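Local structure of shikimate 5-dehydrogenase AroE (5-dehydroshikimate reductase) (Mycobacterium tuberculosis, 4P4G) at residues G12-I15 against A16-R19; A194-A197 against A198-G202. The protein probably catalyses the NADP-dependent interconversion of 3-dehydroshikimate and shikimate, a step of chorismate biosynthesis, and is captured here with shikimate bound. One frame throughout, in Å; residues are numbered along the deposited sequence.

Contact 1 (G12-I15 against A16-R19). With SKM ((3R,4S,5R)-3,4,5-trihydroxycyclohex-1-ene-1-carboxylic acid), chain C.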
loop_
_atom_site.group_PDB
_atom_site.type_symbol
_atom_site.label_atom_id
_atom_site.label_comp_id
_atom_site.label_asym_id
_atom_site.label_seq_id
_atom_site.Cartn_x
_atom_site.Cartn_y
_atom_site.Cartn_z
ATOM N N GLY A 12 -6.299 -1.860 -11.664
ATOM C CA GLY A 12 -5.984 -0.476 -11.362
ATOM C C GLY A 12 -5.875 0.349 -12.617
ATOM O O GLY A 12 -6.030 -0.169 -13.732
ATOM N N SER A 13 -5.580 1.634 -12.444
ATOM C CA SER A 13 -5.376 2.511 -13.590
ATOM C C SER A 13 -4.489 3.704 -13.236
ATOM O O SER A 13 -4.864 4.521 -12.394
ATOM C CB SER A 13 -6.726 2.992 -14.135
ATOM O OG SER A 13 -6.537 3.978 -15.139
ATOM N N PRO A 14 -3.307 3.812 -13.875
ATOM C CA PRO A 14 -2.717 2.898 -14.865
ATOM C C PRO A 14 -2.296 1.587 -14.220
ATOM O O PRO A 14 -2.205 1.525 -12.990
ATOM C CB PRO A 14 -1.467 3.658 -15.324
ATOM C CG PRO A 14 -1.065 4.430 -14.117
ATOM C CD PRO A 14 -2.371 4.892 -13.516
ATOM N N ILE A 15 -2.048 0.555 -15.022
ATOM C CA ILE A 15 -1.752 -0.765 -14.464
ATOM C C ILE A 15 -0.554 -1.439 -15.146
ATOM O O ILE A 15 0.013 -2.398 -14.622
ATOM C CB ILE A 15 -3.000 -1.691 -14.527
ATOM C CG1 ILE A 15 -2.835 -2.898 -13.586
ATOM C CG2 ILE A 15 -3.268 -2.144 -15.962
ATOM C CD1 ILE A 15 -2.712 -2.509 -12.120
ATOM N N ALA A 16 -0.142 -0.923 -16.300
ATOM C CA ALA A 16 0.869 -1.601 -17.104
ATOM C C ALA A 16 2.194 -1.802 -16.354
ATOM O O ALA A 16 2.900 -2.777 -16.595
ATOM C CB ALA A 16 1.096 -0.853 -18.418
ATOM N N HIS A 17 2.504 -0.878 -15.445
ATOM C CA HIS A 17 3.746 -0.895 -14.666
ATOM C C HIS A 17 3.778 -1.940 -13.552
ATOM O O HIS A 17 4.835 -2.175 -12.960
ATOM C CB HIS A 17 3.914 0.460 -13.977
ATOM C CG HIS A 17 2.927 0.677 -12.868
ATOM N ND1 HIS A 17 1.625 1.066 -13.099
ATOM C CD2 HIS A 17 3.042 0.524 -11.525
ATOM C CE1 HIS A 17 0.982 1.151 -11.946
ATOM N NE2 HIS A 17 1.820 0.826 -10.977
ATOM N N SER A 18 2.636 -2.539 -13.224
ATOM C CA SER A 18 2.560 -3.348 -12.004
ATOM C C SER A 18 3.509 -4.531 -12.032
ATOM O O SER A 18 3.552 -5.258 -13.017
ATOM C CB SER A 18 1.138 -3.845 -11.759
ATOM O OG SER A 18 1.121 -4.741 -10.656
ATOM N N ARG A 19 4.275 -4.714 -10.952
ATOM C CA ARG A 19 5.126 -5.890 -10.807
ATOM C C ARG A 19 4.488 -6.978 -9.928
ATOM O O ARG A 19 5.156 -7.935 -9.543
ATOM C CB ARG A 19 6.502 -5.517 -10.241
ATOM C CG ARG A 19 7.265 -4.447 -11.010
ATOM C CD ARG A 19 7.337 -4.727 -12.488
ATOM N NE ARG A 19 8.483 -4.073 -13.126
ATOM C CZ ARG A 19 8.533 -2.789 -13.471
ATOM N NH1 ARG A 19 7.504 -1.976 -13.240
ATOM N NH2 ARG A 19 9.628 -2.310 -14.050
HETATM O O12 SKM C . -1.653 -2.827 -2.539
HETATM C C8 SKM C . -0.834 -3.122 -3.667
HETATM C C6 SKM C . -0.272 -1.828 -4.186
HETATM O O7 SKM C . -1.287 -0.848 -4.302
HETATM C C5 SKM C . 0.298 -2.058 -5.490
HETATM C C4 SKM C . 0.114 -3.120 -6.274
HETATM C C1 SKM C . 0.792 -3.167 -7.631
HETATM O O2 SKM C . 0.686 -4.185 -8.329
HETATM O O3 SKM C . 1.459 -2.203 -8.050
HETATM C C10 SKM C . -0.769 -4.334 -5.856
HETATM C C9 SKM C . -1.665 -3.872 -4.670
HETATM O O11 SKM C . -2.151 -5.039 -4.101
#
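Ile15 and Ser18 are the first and last residues of a type I beta turn with Ala16 and His17 at its corners, which brings the loop between strand 7-12 and helix 20-30 up to bound shikimate. The turn is closed by Ser18 N donating to Ile15 O at 3.0 Å; the bond is nearly straight at the hydrogen (167°), but the donor stands 48° out of the carbonyl plane. With CG1 of Ile15 anti to the backbone N (chi1 -163°), this branch carries CD1 to 4.1 Å from Ser18 CB, a single methyl contact at the base of the serine side chain. Ser18 OG hydrogen-bonds to O2 of the SKM carboxylate; the modelled separation is very short and its exact value doubtful. The same OG is hydrogen-bonded to Ser20 N at the start of the next helix, and Tyr215, Ser20, Asn90, Lys69, Thr65 and Asp105 also hydrogen-bond to shikimate. Further out, a cis peptide bond precedes Pro14, just before the turn. Pro14 O meets the edge of the His17 imidazole, in its plane, with CE1 3.4 Å from that oxygen. Ile15 packs on Val10, Thr65, Arg40 and Glu42, while Ser18 O accepts from Arg40 NE. Arg19, the N-cap residue of helix 20-30, folds its side chain back: NH1 is shared between Asp216, in a salt bridge, and His17 O, 2.7 Å away on a lone pair in the carbonyl plane.

Contact 2 (A194-A197 against A198-G202)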
loop_
_atom_site.group_PDB
_atom_site.type_symbol
_atom_site.label_atom_id
_atom_site.label_comp_id
_atom_site.label_asym_id
_atom_site.label_seq_id
_atom_site.Cartn_x
_atom_site.Cartn_y
_atom_site.Cartn_z
ATOM N N ALA A 194 4.666 10.965 -7.300
ATOM C CA ALA A 194 6.048 11.439 -7.253
ATOM C C ALA A 194 6.137 12.879 -7.749
ATOM O O ALA A 194 6.970 13.655 -7.279
ATOM C CB ALA A 194 6.956 10.516 -8.082
ATOM N N GLU A 195 5.257 13.236 -8.681
ATOM C CA GLU A 195 5.225 14.574 -9.257
ATOM C C GLU A 195 4.763 15.646 -8.266
ATOM O O GLU A 195 5.071 16.825 -8.436
ATOM C CB GLU A 195 4.309 14.578 -10.490
ATOM C CG GLU A 195 4.778 13.671 -11.626
ATOM C CD GLU A 195 4.333 12.218 -11.491
ATOM O OE1 GLU A 195 3.900 11.808 -10.394
ATOM O OE2 GLU A 195 4.421 11.485 -12.501
ATOM N N VAL A 196 3.990 15.241 -7.258
ATOM C CA VAL A 196 3.536 16.153 -6.213
ATOM C C VAL A 196 4.606 16.255 -5.128
ATOM O O VAL A 196 4.944 17.346 -4.689
ATOM C CB VAL A 196 2.205 15.686 -5.582
ATOM C CG1 VAL A 196 1.790 16.609 -4.425
ATOM C CG2 VAL A 196 1.105 15.630 -6.635
ATOM N N ALA A 197 5.138 15.112 -4.704
ATOM C CA ALA A 197 6.172 15.074 -3.668
ATOM C C ALA A 197 7.422 15.842 -4.084
ATOM O O ALA A 197 8.110 16.396 -3.239
ATOM C CB ALA A 197 6.533 13.637 -3.331
ATOM N N ALA A 198 7.715 15.854 -5.384
ATOM C CA ALA A 198 8.909 16.535 -5.912
ATOM C C ALA A 198 9.069 17.973 -5.418
ATOM O O ALA A 198 10.179 18.402 -5.089
ATOM C CB ALA A 198 8.912 16.504 -7.436
ATOM N N GLY A 199 7.966 18.719 -5.376
ATOM C CA GLY A 199 8.008 20.134 -5.030
ATOM C C GLY A 199 8.253 20.394 -3.555
ATOM O O GLY A 199 8.480 21.536 -3.147
ATOM N N TYR A 200 8.210 19.338 -2.752
ATOM C CA TYR A 200 8.446 19.462 -1.317
ATOM C C TYR A 200 9.687 18.690 -0.905
ATOM O O TYR A 200 9.983 18.581 0.276
ATOM C CB TYR A 200 7.243 18.935 -0.528
ATOM C CG TYR A 200 5.970 19.665 -0.865
ATOM C CD1 TYR A 200 5.707 20.912 -0.326
ATOM C CD2 TYR A 200 5.056 19.126 -1.758
ATOM C CE1 TYR A 200 4.544 21.599 -0.643
ATOM C CE2 TYR A 200 3.894 19.801 -2.092
ATOM C CZ TYR A 200 3.640 21.040 -1.525
ATOM O OH TYR A 200 2.486 21.735 -1.850
ATOM N N ALA A 201 10.401 18.138 -1.882
ATOM C CA ALA A 201 11.487 17.212 -1.576
ATOM C C ALA A 201 12.601 17.861 -0.762
ATOM O O ALA A 201 13.200 17.207 0.092
ATOM C CB ALA A 201 12.036 16.577 -2.844
ATOM N N GLY A 202 12.855 19.144 -0.999
ATOM C CA GLY A 202 13.891 19.857 -0.262
ATOM C C GLY A 202 13.565 19.962 1.217
ATOM O O GLY A 202 14.445 19.860 2.079
#
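Ala194 O accepts from Ala198 N at 3.0 Å, the single i to i+4 bond across the two segments. Its donor angle is bent (142°), and beyond it the spacing tightens to i to i+3: Gly199 N reaches Val196 O only weakly, at 3.4 Å, while Tyr200 N bonds more firmly to Ala197 O at 3.0 Å. That donor lies well above the plane of the Ala197 carbonyl, 52° out of it and not on a lone pair. Ala201 N follows with a bond to Ala198 O, also three residues back, and carries the chain into helix 201-204. Residues 198-200 thus link helix 194-197 to helix 201-204, with Gly199 exposed.

Tyr200 supplies the main side-chain contact. Its CG stands anti to the carbonyl carbon (chi1 -59°), which brings the ring edge up to the Val196 and Ala197 carbonyls. Both oxygens lie near the ring plane, and CD2 of Tyr200 comes within 3.4 Å of Val196 O. Farther along the same edge, CE2 is 4.5 Å from Val196 CG1, a loose apolar touch. The phenol end is anchored outside the two segments, where OH hydrogen-bonds to Asp174 and the ring stacks with Phe173. The Ala198 methyl lies beside the first turn, CB 3.5 Å from Ala194 O.

These residues follow strand 187-190 of the parallel, Rossmann-like sheet and precede strand 209-212. Ala197 rests on Ile192 and Ala194 on Thr220, while Ala198 and Ala201 meet Pro221 and Ala225 of helix 221-229; Tyr200 meets Phe173 and Asp174 in the loop after strand 167-172.

Overall arrangement
Near the N terminus, contact 1 shapes the link from strand 7-12 to helix 20-30, in the mixed-sheet part, which supplies much of the shikimate pocket. The chain then adds the other five strands of that sheet and enters the six-stranded parallel sheet before contact 2 forms in the connection from strand 187-190 to strand 209-212. Both are local and in series: neither nests in nor crosses the other. The centres of contact 1 and contact 2 lie about 22 Å apart, and the nearest atoms of contact 1 and contact 2 about 9 Å, without touching. Residues 12-19 border the ligand pocket, whereas 194-202 pack this connection against helix 221-229 and the loop following strand 167-172.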